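PDB 6FOP: glycoside hydrolase family 81 from Clostridium thermocellum, which probably hydrolyses beta-1,3 linkages of glucans such as laminarin. Local coordinates for residues G304-L309 with L672-N677; N308-G313 with D657-P662; Q618-A623 with A647-W652; R682-Y687 with F698-V703. All coordinates share one frame; numbering follows the deposited sequence.

Contact 1 of 4, residues G304-L309 with L672-N677; sequences GILPNL and LYSVFN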
# COMPACT_ATOMS: atom_id res chain seq x y z
N GLY A 304 3.14 -4.46 -18.10
CA GLY A 304 4.23 -3.60 -18.53
C GLY A 304 4.02 -2.17 -18.04
O GLY A 304 2.88 -1.75 -17.78
N ILE A 305 5.11 -1.43 -17.97
CA ILE A 305 5.06 0.03 -17.89
C ILE A 305 6.03 0.58 -18.92
O ILE A 305 6.93 -0.12 -19.38
CB ILE A 305 5.39 0.57 -16.48
CG1 ILE A 305 6.85 0.32 -16.08
CG2 ILE A 305 4.43 -0.01 -15.43
CD1 ILE A 305 7.26 1.13 -14.91
N LEU A 306 5.90 1.87 -19.19
CA LEU A 306 6.88 2.57 -20.02
C LEU A 306 7.52 3.71 -19.24
O LEU A 306 6.91 4.23 -18.31
CB LEU A 306 6.23 3.14 -21.27
CG LEU A 306 5.70 2.09 -22.25
CD1 LEU A 306 4.83 2.77 -23.29
CD2 LEU A 306 6.84 1.34 -22.91
N PRO A 307 8.72 4.15 -19.68
CA PRO A 307 9.33 5.34 -19.06
C PRO A 307 8.72 6.66 -19.54
O PRO A 307 9.00 7.69 -18.96
CB PRO A 307 10.80 5.24 -19.49
CG PRO A 307 10.74 4.47 -20.77
CD PRO A 307 9.63 3.48 -20.61
N ASN A 308 7.91 6.58 -20.58
CA ASN A 308 7.24 7.71 -21.22
C ASN A 308 6.43 7.16 -22.38
O ASN A 308 6.71 6.09 -22.88
CB ASN A 308 8.24 8.76 -21.75
CG ASN A 308 9.29 8.16 -22.69
OD1 ASN A 308 10.33 7.66 -22.25
ND2 ASN A 308 9.04 8.25 -23.99
N LEU A 309 5.41 7.92 -22.81
CA LEU A 309 4.74 7.61 -24.06
C LEU A 309 5.63 8.04 -25.26
O LEU A 309 6.46 8.95 -25.13
CB LEU A 309 3.38 8.29 -24.13
CG LEU A 309 2.35 7.82 -23.10
CD1 LEU A 309 1.04 8.55 -23.31
CD2 LEU A 309 2.13 6.32 -23.18
N LEU A 672 9.36 -3.58 -19.86
CA LEU A 672 8.95 -2.22 -20.22
C LEU A 672 8.27 -2.28 -21.58
O LEU A 672 8.92 -2.32 -22.62
CB LEU A 672 10.13 -1.27 -20.20
CG LEU A 672 10.96 -1.24 -18.91
CD1 LEU A 672 12.13 -0.25 -19.06
CD2 LEU A 672 10.12 -0.91 -17.70
N TYR A 673 6.95 -2.30 -21.56
CA TYR A 673 6.14 -2.32 -22.76
C TYR A 673 4.75 -1.79 -22.44
O TYR A 673 4.38 -1.67 -21.28
CB TYR A 673 6.03 -3.73 -23.35
CG TYR A 673 5.19 -4.70 -22.52
CD1 TYR A 673 5.75 -5.40 -21.45
CD2 TYR A 673 3.88 -4.96 -22.86
CE1 TYR A 673 4.98 -6.30 -20.71
CE2 TYR A 673 3.11 -5.85 -22.16
CZ TYR A 673 3.66 -6.54 -21.09
OH TYR A 673 2.86 -7.46 -20.44
N SER A 674 4.00 -1.49 -23.50
CA SER A 674 2.54 -1.32 -23.41
C SER A 674 1.93 -1.57 -24.79
O SER A 674 2.59 -1.33 -25.83
CB SER A 674 2.11 0.03 -22.84
OG SER A 674 2.40 0.14 -21.46
N VAL A 675 0.69 -2.01 -24.79
CA VAL A 675 -0.06 -2.24 -26.02
C VAL A 675 -1.29 -1.36 -26.01
O VAL A 675 -1.97 -1.22 -24.98
CB VAL A 675 -0.48 -3.71 -26.18
CG1 VAL A 675 -1.16 -3.95 -27.52
CG2 VAL A 675 0.75 -4.62 -26.02
N PHE A 676 -1.55 -0.75 -27.16
CA PHE A 676 -2.67 0.16 -27.37
C PHE A 676 -3.54 -0.37 -28.51
O PHE A 676 -3.03 -1.07 -29.40
CB PHE A 676 -2.14 1.56 -27.71
CG PHE A 676 -1.21 2.14 -26.68
CD1 PHE A 676 0.13 1.80 -26.66
CD2 PHE A 676 -1.70 2.98 -25.69
CE1 PHE A 676 0.98 2.31 -25.68
CE2 PHE A 676 -0.86 3.48 -24.71
CZ PHE A 676 0.48 3.15 -24.71
N ASN A 677 -4.83 -0.04 -28.49
CA ASN A 677 -5.79 -0.57 -29.45
C ASN A 677 -6.72 0.56 -29.87
O ASN A 677 -7.46 1.09 -29.03
CB ASN A 677 -6.57 -1.71 -28.80
CG ASN A 677 -7.47 -2.44 -29.75
OD1 ASN A 677 -8.01 -1.87 -30.68
ND2 ASN A 677 -7.67 -3.73 -29.48
O HOH W 1 0.74 -0.35 -18.57
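Gly304 CA sits over one face of the Tyr673 ring, a CH-pi contact: it is 3.9 Å from the centroid of the phenol ring and 23° off the ring normal, displaced toward the rim. Tyr673 CG falls between the backbone N and the carbonyl carbon (chi1 70°), the crowded position, and its hydroxyl is hydrogen-bonded to Ser239. Glycine suits this place on two counts, a positive phi and the nearness of Tyr673 O on the side where a beta carbon would project.

Next along, Ile305 O meets Leu672 CA at 3.0 Å in a CH...O contact, while Ile305 CG1 and Leu672 CD2 touch at 3.9 Å. The two branches of Leu306 divide the strand between them, CD2 resting 3.7 Å from Tyr673 CA and CD1 packing on Ser674 CB. Farther on, Leu309 CD2 approaches Phe676 CZ obliquely.

Polar atoms lie among these contacts. Ser674 OG donates to Tyr673 O at 2.7 Å, and a water donates to Gly304 O at 2.7 Å, adding only a weak bond to Ser674 OG. Asn308 ND2 donates to Leu309 O at 2.9 Å from well above the carbonyl plane, with the acceptor close to the plane of its own amide. Helix 494-511 packs on Ile305, and strand 681-688 on Leu306.

All eight touching residues are buried. The serine bond serves Tyr673 O and the water serves Gly304 O, which implies that the junction of loop and strand relies largely on the close fit of buried apolar groups and CH interactions.

Contact 2 of 4, residues N308-G313 with D657-P662; sequences NLPDKG and DSLGLP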
# COMPACT_ATOMS: atom_id res chain seq x y z
N ASN A 308 7.91 6.58 -20.58
CA ASN A 308 7.24 7.71 -21.22
C ASN A 308 6.43 7.16 -22.38
O ASN A 308 6.71 6.09 -22.88
CB ASN A 308 8.24 8.76 -21.75
CG ASN A 308 9.29 8.16 -22.69
OD1 ASN A 308 10.33 7.66 -22.25
ND2 ASN A 308 9.04 8.25 -23.99
N LEU A 309 5.41 7.92 -22.81
CA LEU A 309 4.74 7.61 -24.06
C LEU A 309 5.63 8.04 -25.26
O LEU A 309 6.46 8.95 -25.13
CB LEU A 309 3.38 8.29 -24.13
CG LEU A 309 2.35 7.82 -23.10
CD1 LEU A 309 1.04 8.55 -23.31
CD2 LEU A 309 2.13 6.32 -23.18
N PRO A 310 5.52 7.31 -26.38
CA PRO A 310 6.35 7.63 -27.55
C PRO A 310 5.88 8.92 -28.25
O PRO A 310 4.93 9.56 -27.82
CB PRO A 310 6.13 6.41 -28.46
CG PRO A 310 4.76 5.99 -28.16
CD PRO A 310 4.59 6.20 -26.66
N ASP A 311 6.60 9.29 -29.31
CA ASP A 311 6.26 10.49 -30.10
C ASP A 311 5.35 10.10 -31.23
O ASP A 311 5.76 10.05 -32.37
CB ASP A 311 7.54 11.16 -30.61
CG ASP A 311 7.27 12.43 -31.37
OD1 ASP A 311 6.16 12.99 -31.32
OD2 ASP A 311 8.23 12.88 -32.01
N LYS A 312 4.09 9.84 -30.91
CA LYS A 312 3.10 9.37 -31.88
C LYS A 312 1.81 10.18 -31.90
O LYS A 312 0.88 9.84 -32.61
CB LYS A 312 2.79 7.88 -31.71
CG LYS A 312 3.99 6.99 -31.96
CD LYS A 312 4.43 7.00 -33.42
CE LYS A 312 5.69 6.17 -33.58
NZ LYS A 312 6.26 6.22 -34.97
N GLY A 313 1.78 11.29 -31.18
CA GLY A 313 0.53 12.02 -30.98
C GLY A 313 0.09 12.89 -32.13
O GLY A 313 0.88 13.29 -32.98
N ASP A 657 -5.00 9.63 -28.50
CA ASP A 657 -5.78 9.94 -29.70
C ASP A 657 -5.27 9.17 -30.94
O ASP A 657 -6.07 8.67 -31.74
CB ASP A 657 -5.75 11.46 -29.93
CG ASP A 657 -6.72 11.92 -31.02
OD1 ASP A 657 -7.85 11.39 -31.17
OD2 ASP A 657 -6.34 12.86 -31.74
N SER A 658 -3.94 9.02 -31.03
CA SER A 658 -3.31 8.32 -32.13
C SER A 658 -3.20 6.80 -31.92
O SER A 658 -3.50 6.01 -32.83
CB SER A 658 -1.90 8.90 -32.28
OG SER A 658 -1.23 8.24 -33.30
N LEU A 659 -2.74 6.42 -30.73
CA LEU A 659 -2.42 5.01 -30.41
C LEU A 659 -3.64 4.18 -30.10
O LEU A 659 -3.66 2.96 -30.36
CB LEU A 659 -1.49 4.96 -29.20
CG LEU A 659 -0.11 5.63 -29.29
CD1 LEU A 659 0.49 5.79 -27.89
CD2 LEU A 659 0.85 4.83 -30.12
N GLY A 660 -4.67 4.80 -29.53
CA GLY A 660 -5.79 4.07 -28.95
C GLY A 660 -5.65 3.87 -27.46
O GLY A 660 -4.77 4.42 -26.82
N LEU A 661 -6.59 3.11 -26.92
CA LEU A 661 -6.67 2.85 -25.51
C LEU A 661 -5.78 1.68 -25.11
O LEU A 661 -5.54 0.77 -25.91
CB LEU A 661 -8.13 2.55 -25.14
CG LEU A 661 -9.17 3.61 -25.53
CD1 LEU A 661 -10.54 3.24 -24.97
CD2 LEU A 661 -8.74 4.99 -25.01
N PRO A 662 -5.33 1.65 -23.85
CA PRO A 662 -4.53 0.50 -23.44
C PRO A 662 -5.29 -0.83 -23.57
O PRO A 662 -6.45 -0.92 -23.20
CB PRO A 662 -4.19 0.79 -21.97
CG PRO A 662 -5.25 1.75 -21.54
CD PRO A 662 -5.53 2.61 -22.76
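Ser658 and Lys312 meet in a partly buried contact of a helix end with a loop: the last turn of helix 646-659 faces the loop between strand 295-301 and helix 317-329. A single polar link crosses it. Ser658 OG, anti to its own backbone N (chi1 178°), donates to Lys312 O at 2.7 Å, with a C=O...donor angle of 154° and a tilt of 25° from the carbonyl plane. Ser658 is modelled in two conformers; the bond is described for one of them and is to that extent doubtful. Ser658 CB stands beside the same carbonyl and is 4.2 Å from Gly313 CA.

Next along the helix, the two methyls of Leu659 part company. CD2 touches Lys312 CB at 3.9 Å, whereas CD1 reaches more loosely for Pro310 CG at 4.3 Å. The lysine chain then bends at chi2, and its end leads away from the helix. Pro310 and Lys312 also pack on Val713 of strand 710-715, placing the loop between helix and sheet.

The helix holds the backbone of Lys312 by its other polar atom too, since Asn655 OD1 accepts from Lys312 N; the weak bond from Lys312 N to Pro310 O adds little. Nearby, Asp657 is hydrogen-bonded to Thr314, just past the loop segment.

Gly660 leaves helical geometry with a positive phi, and the chain passes directly into strand 661-662. Such a glycine-terminated helix end is a common way to turn from helix to strand; here it joins the helical region, assigned to the six-hairpin glycosidase clan, to the C-terminal four-stranded antiparallel sheet.

Contact 3 of 4, residues Q618-A623 with A647-W652; sequences QYMYYA and AHTYHW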
# COMPACT_ATOMS: atom_id res chain seq x y z
N GLN A 618 -8.30 15.70 -15.19
CA GLN A 618 -9.54 15.02 -15.58
C GLN A 618 -9.57 14.67 -17.05
O GLN A 618 -10.10 13.62 -17.44
CB GLN A 618 -10.77 15.84 -15.22
CG GLN A 618 -10.98 15.97 -13.73
CD GLN A 618 -11.32 14.65 -13.07
OE1 GLN A 618 -11.70 13.70 -13.74
NE2 GLN A 618 -11.25 14.63 -11.74
N TYR A 619 -9.02 15.55 -17.90
CA TYR A 619 -9.03 15.21 -19.33
C TYR A 619 -7.98 14.15 -19.69
O TYR A 619 -8.22 13.35 -20.60
CB TYR A 619 -8.87 16.46 -20.20
CG TYR A 619 -9.96 17.50 -20.04
CD1 TYR A 619 -11.25 17.16 -19.63
CD2 TYR A 619 -9.71 18.83 -20.33
CE1 TYR A 619 -12.26 18.10 -19.52
CE2 TYR A 619 -10.70 19.78 -20.20
CZ TYR A 619 -11.96 19.43 -19.77
OH TYR A 619 -12.96 20.37 -19.67
N MET A 620 -6.86 14.09 -18.96
CA MET A 620 -5.94 12.96 -19.12
C MET A 620 -6.61 11.64 -18.75
O MET A 620 -6.44 10.62 -19.45
CB MET A 620 -4.69 13.15 -18.29
CG MET A 620 -3.77 14.23 -18.84
SD MET A 620 -2.21 14.21 -17.92
CE MET A 620 -2.68 14.97 -16.37
N TYR A 621 -7.43 11.67 -17.69
CA TYR A 621 -8.18 10.50 -17.26
C TYR A 621 -9.25 10.11 -18.29
O TYR A 621 -9.33 8.95 -18.72
CB TYR A 621 -8.84 10.81 -15.93
CG TYR A 621 -9.63 9.68 -15.34
CD1 TYR A 621 -8.99 8.57 -14.78
CD2 TYR A 621 -11.02 9.74 -15.28
CE1 TYR A 621 -9.71 7.53 -14.24
CE2 TYR A 621 -11.75 8.70 -14.71
CZ TYR A 621 -11.09 7.60 -14.19
OH TYR A 621 -11.83 6.57 -13.61
N TYR A 622 -10.00 11.12 -18.76
CA TYR A 622 -11.10 10.89 -19.69
C TYR A 622 -10.57 10.38 -21.04
O TYR A 622 -11.29 9.65 -21.74
CB TYR A 622 -11.96 12.14 -19.91
CG TYR A 622 -13.27 11.86 -20.57
CD1 TYR A 622 -14.28 11.18 -19.90
CD2 TYR A 622 -13.54 12.32 -21.85
CE1 TYR A 622 -15.49 10.89 -20.51
CE2 TYR A 622 -14.75 12.04 -22.47
CZ TYR A 622 -15.74 11.36 -21.79
OH TYR A 622 -16.95 11.10 -22.39
N ALA A 623 -9.33 10.75 -21.38
CA ALA A 623 -8.69 10.25 -22.59
C ALA A 623 -8.49 8.72 -22.59
O ALA A 623 -8.25 8.16 -23.65
CB ALA A 623 -7.35 10.93 -22.80
N ALA A 647 2.74 20.66 -21.64
CA ALA A 647 3.40 19.76 -22.58
C ALA A 647 3.04 18.31 -22.28
O ALA A 647 2.65 17.55 -23.17
CB ALA A 647 4.90 19.95 -22.52
N HIS A 648 3.18 17.90 -21.02
CA HIS A 648 2.93 16.49 -20.68
C HIS A 648 1.44 16.12 -20.83
O HIS A 648 1.12 15.04 -21.36
CB HIS A 648 3.42 16.21 -19.27
CG HIS A 648 3.16 14.83 -18.79
ND1 HIS A 648 2.27 14.57 -17.78
CD2 HIS A 648 3.62 13.63 -19.21
CE1 HIS A 648 2.24 13.27 -17.55
NE2 HIS A 648 3.04 12.68 -18.40
N THR A 649 0.55 17.02 -20.40
CA THR A 649 -0.90 16.77 -20.51
C THR A 649 -1.31 16.61 -21.96
O THR A 649 -1.99 15.65 -22.32
CB THR A 649 -1.68 17.92 -19.85
OG1 THR A 649 -1.43 17.90 -18.43
CG2 THR A 649 -3.16 17.84 -20.13
N TYR A 650 -0.85 17.54 -22.80
CA TYR A 650 -1.28 17.47 -24.17
C TYR A 650 -0.62 16.35 -24.96
O TYR A 650 -1.26 15.73 -25.80
CB TYR A 650 -1.07 18.81 -24.83
CG TYR A 650 -1.91 19.01 -26.05
CD1 TYR A 650 -3.28 18.85 -26.01
CD2 TYR A 650 -1.32 19.39 -27.25
CE1 TYR A 650 -4.06 19.06 -27.14
CE2 TYR A 650 -2.08 19.64 -28.38
CZ TYR A 650 -3.45 19.45 -28.32
OH TYR A 650 -4.25 19.66 -29.41
N HIS A 651 0.63 16.01 -24.61
CA HIS A 651 1.33 14.85 -25.18
C HIS A 651 0.62 13.55 -24.83
O HIS A 651 0.45 12.67 -25.69
CB HIS A 651 2.76 14.89 -24.68
CG HIS A 651 3.65 13.79 -25.17
ND1 HIS A 651 3.84 12.62 -24.47
CD2 HIS A 651 4.53 13.76 -26.20
CE1 HIS A 651 4.76 11.90 -25.07
NE2 HIS A 651 5.20 12.57 -26.12
N TRP A 652 0.14 13.44 -23.58
CA TRP A 652 -0.59 12.26 -23.13
C TRP A 652 -1.87 12.10 -23.94
O TRP A 652 -2.15 11.04 -24.55
CB TRP A 652 -0.90 12.41 -21.65
CG TRP A 652 -1.81 11.37 -21.08
CD1 TRP A 652 -3.17 11.41 -21.00
CD2 TRP A 652 -1.42 10.17 -20.41
NE1 TRP A 652 -3.65 10.30 -20.37
CE2 TRP A 652 -2.60 9.52 -20.00
CE3 TRP A 652 -0.19 9.55 -20.16
CZ2 TRP A 652 -2.58 8.31 -19.31
CZ3 TRP A 652 -0.17 8.36 -19.47
CH2 TRP A 652 -1.36 7.74 -19.08
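Trp652 spends its indole N-H on a helix backbone: NE1 donates to Met620 O at 3.0 Å. The bond is moderately bent, 150° at the hydrogen, and the donor stands above the carbonyl plane, 37° out of it. Trp652 CB points toward the other helix, and CG lies anti to the backbone N.

The side chain of Met620 crosses the indole at about a right angle. CB lies 3.6 Å from Trp652 CD1, and SD sits over the face of the five-membered ring, 4.5 Å from its centroid, a Met-aromatic contact. Two conformers of this methionine are deposited, so the placement of the sulfur holds for one of them. CG also packs on Thr649 CG2 at 3.9 Å, while Thr649 OG1 is hydrogen-bonded within its own helix to Ser645 O.

The axes of 618-622 and 647-652 come within 9.7 Å, their N-to-C directions only 19° apart. Around this near-parallel pair, Ile581 adds to the packing on Met620, Ala630 of helix 627-633 touches Ala623, and Leu309 reaches Trp652 from the loop ahead of helix 317-329.

Contact 4 of 4, residues R682-Y687 with F698-V703; sequences RTYVVY and FSDGKV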
# COMPACT_ATOMS: atom_id res chain seq x y z
N ARG A 682 -3.81 -2.68 -33.24
CA ARG A 682 -2.89 -2.61 -32.11
C ARG A 682 -1.60 -1.91 -32.45
O ARG A 682 -1.05 -2.09 -33.54
CB ARG A 682 -2.58 -4.01 -31.56
CG ARG A 682 -3.72 -4.57 -30.75
CD ARG A 682 -3.41 -5.95 -30.22
NE ARG A 682 -4.52 -6.36 -29.38
CZ ARG A 682 -4.86 -7.61 -29.09
NH1 ARG A 682 -4.17 -8.64 -29.57
NH2 ARG A 682 -5.92 -7.81 -28.31
N THR A 683 -1.13 -1.09 -31.52
CA THR A 683 0.21 -0.52 -31.57
C THR A 683 0.97 -1.02 -30.34
O THR A 683 0.46 -0.99 -29.20
CB THR A 683 0.21 1.02 -31.64
OG1 THR A 683 -0.46 1.42 -32.84
CG2 THR A 683 1.61 1.56 -31.65
N TYR A 684 2.18 -1.48 -30.58
CA TYR A 684 3.02 -2.11 -29.58
C TYR A 684 4.19 -1.19 -29.30
O TYR A 684 4.86 -0.74 -30.25
CB TYR A 684 3.51 -3.44 -30.13
CG TYR A 684 2.43 -4.38 -30.60
CD1 TYR A 684 1.86 -4.26 -31.84
CD2 TYR A 684 1.99 -5.42 -29.78
CE1 TYR A 684 0.87 -5.10 -32.29
CE2 TYR A 684 0.99 -6.29 -30.22
CZ TYR A 684 0.43 -6.12 -31.47
OH TYR A 684 -0.54 -6.97 -31.93
N VAL A 685 4.46 -0.90 -28.04
CA VAL A 685 5.53 -0.00 -27.64
C VAL A 685 6.42 -0.74 -26.66
O VAL A 685 5.92 -1.33 -25.69
CB VAL A 685 5.02 1.28 -26.99
CG1 VAL A 685 6.18 2.23 -26.69
CG2 VAL A 685 3.95 1.93 -27.89
N VAL A 686 7.71 -0.75 -26.91
CA VAL A 686 8.69 -1.38 -26.02
C VAL A 686 9.81 -0.39 -25.71
O VAL A 686 10.27 0.33 -26.60
CB VAL A 686 9.32 -2.61 -26.70
CG1 VAL A 686 10.45 -3.20 -25.87
CG2 VAL A 686 8.26 -3.65 -26.99
N TYR A 687 10.31 -0.41 -24.48
CA TYR A 687 11.55 0.26 -24.16
C TYR A 687 12.57 -0.79 -23.76
O TYR A 687 12.31 -1.62 -22.88
CB TYR A 687 11.42 1.33 -23.06
CG TYR A 687 12.72 2.11 -22.97
CD1 TYR A 687 13.03 3.07 -23.92
CD2 TYR A 687 13.69 1.82 -22.03
CE1 TYR A 687 14.24 3.72 -23.91
CE2 TYR A 687 14.91 2.49 -22.02
CZ TYR A 687 15.17 3.45 -22.97
OH TYR A 687 16.38 4.11 -22.99
N PHE A 698 5.00 -10.90 -28.04
CA PHE A 698 3.70 -10.64 -27.40
C PHE A 698 2.82 -11.88 -27.50
O PHE A 698 3.00 -12.73 -28.38
CB PHE A 698 3.00 -9.43 -28.04
CG PHE A 698 3.74 -8.13 -27.82
CD1 PHE A 698 4.84 -7.78 -28.62
CD2 PHE A 698 3.33 -7.24 -26.85
CE1 PHE A 698 5.52 -6.60 -28.40
CE2 PHE A 698 3.99 -6.05 -26.64
CZ PHE A 698 5.11 -5.74 -27.42
N SER A 699 1.82 -11.94 -26.63
CA SER A 699 0.97 -13.13 -26.53
C SER A 699 0.06 -13.34 -27.75
O SER A 699 -0.48 -14.44 -27.95
CB SER A 699 0.11 -13.09 -25.25
OG SER A 699 -0.74 -11.97 -25.22
N ASP A 700 -0.11 -12.28 -28.56
CA ASP A 700 -0.84 -12.40 -29.82
C ASP A 700 0.06 -12.73 -31.03
O ASP A 700 -0.43 -12.75 -32.15
CB ASP A 700 -1.68 -11.14 -30.08
CG ASP A 700 -0.84 -9.89 -30.27
OD1 ASP A 700 0.41 -10.00 -30.29
OD2 ASP A 700 -1.45 -8.80 -30.39
N GLY A 701 1.33 -13.02 -30.79
CA GLY A 701 2.26 -13.34 -31.87
C GLY A 701 3.13 -12.22 -32.39
O GLY A 701 4.09 -12.47 -33.12
N LYS A 702 2.85 -10.98 -32.00
CA LYS A 702 3.69 -9.87 -32.46
C LYS A 702 5.12 -10.09 -31.96
O LYS A 702 5.32 -10.41 -30.79
CB LYS A 702 3.13 -8.54 -31.94
CG LYS A 702 3.89 -7.31 -32.40
CD LYS A 702 3.71 -7.01 -33.88
CE LYS A 702 4.40 -5.71 -34.24
NZ LYS A 702 4.14 -5.38 -35.67
N VAL A 703 6.09 -9.87 -32.84
CA VAL A 703 7.51 -9.93 -32.49
C VAL A 703 8.17 -8.62 -32.91
O VAL A 703 8.00 -8.16 -34.05
CB VAL A 703 8.24 -11.10 -33.18
CG1 VAL A 703 9.72 -11.11 -32.82
CG2 VAL A 703 7.61 -12.43 -32.79
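Tyr684 can be traced from base to tip against loop 698-703. CB starts on Phe698, 3.9 Å from its CZ. CG lies beside the backbone N (chi1 -55°), anti to the carbonyl carbon; beyond it CD2 comes to the centre of the Phe698 face, 3.6 Å above its plane. With the planes at 64°, this is an edge-to-face pair, the tyrosine giving the edge. Over one face of Tyr684 lies Lys702: its CG is 3.5 Å from the ring centroid and practically on the normal, while CB approaches CE2. The lysine chain bends at chi2, and NZ goes on to Ser714 OG and Gly716 O.

At the tip, Tyr684 OH donates to Asp700 OD2 at 2.6 Å on the syn side. Arg682 NH1 takes the anti side of the same oxygen in a salt bridge of 2.8 Å, so two donors grip OD2; Arg682 NE has a second acid in Asp663. The carboxylate is further fixed by OD1, which accepts from Lys702 N at 3.1 Å. Val686 CG2 meets the edge of Phe698 at CZ, 3.8 Å away.

Phe698 to Gly701 form a type I turn with an Asx turn at Asp700. Phe698 N bonding to Lys702 O, and Gly701 at positive phi, are consistent with a beta hairpin closed by a type I turn plus G1 bulge, here packed over strand 681-688.

How the contacts relate
Contacts 1 and 2 share Asn308 and Leu309, and their centres are 9 Å apart; a probable hydrogen bond from Asn677 N to Leu661 O, 2.8 Å, joins their strands in the C-terminal sheet. Contact 4 extends that sheet from contact 1, 10 Å away between centres, through pairs such as Phe676 O with Thr683 N. Contact 3 uses the same helix, 646-659, as contact 2, their centres 11 Å apart, and meets both loop contacts where Leu309 CD1 packs on Trp652 CE3. Contacts 3 and 4 do not touch. No residue of these contacts is among those at the calcium, magnesium or nickel sites; the side chain of Thr649 lies about 8 Å from a sodium ion and about 10 Å from a magnesium ion.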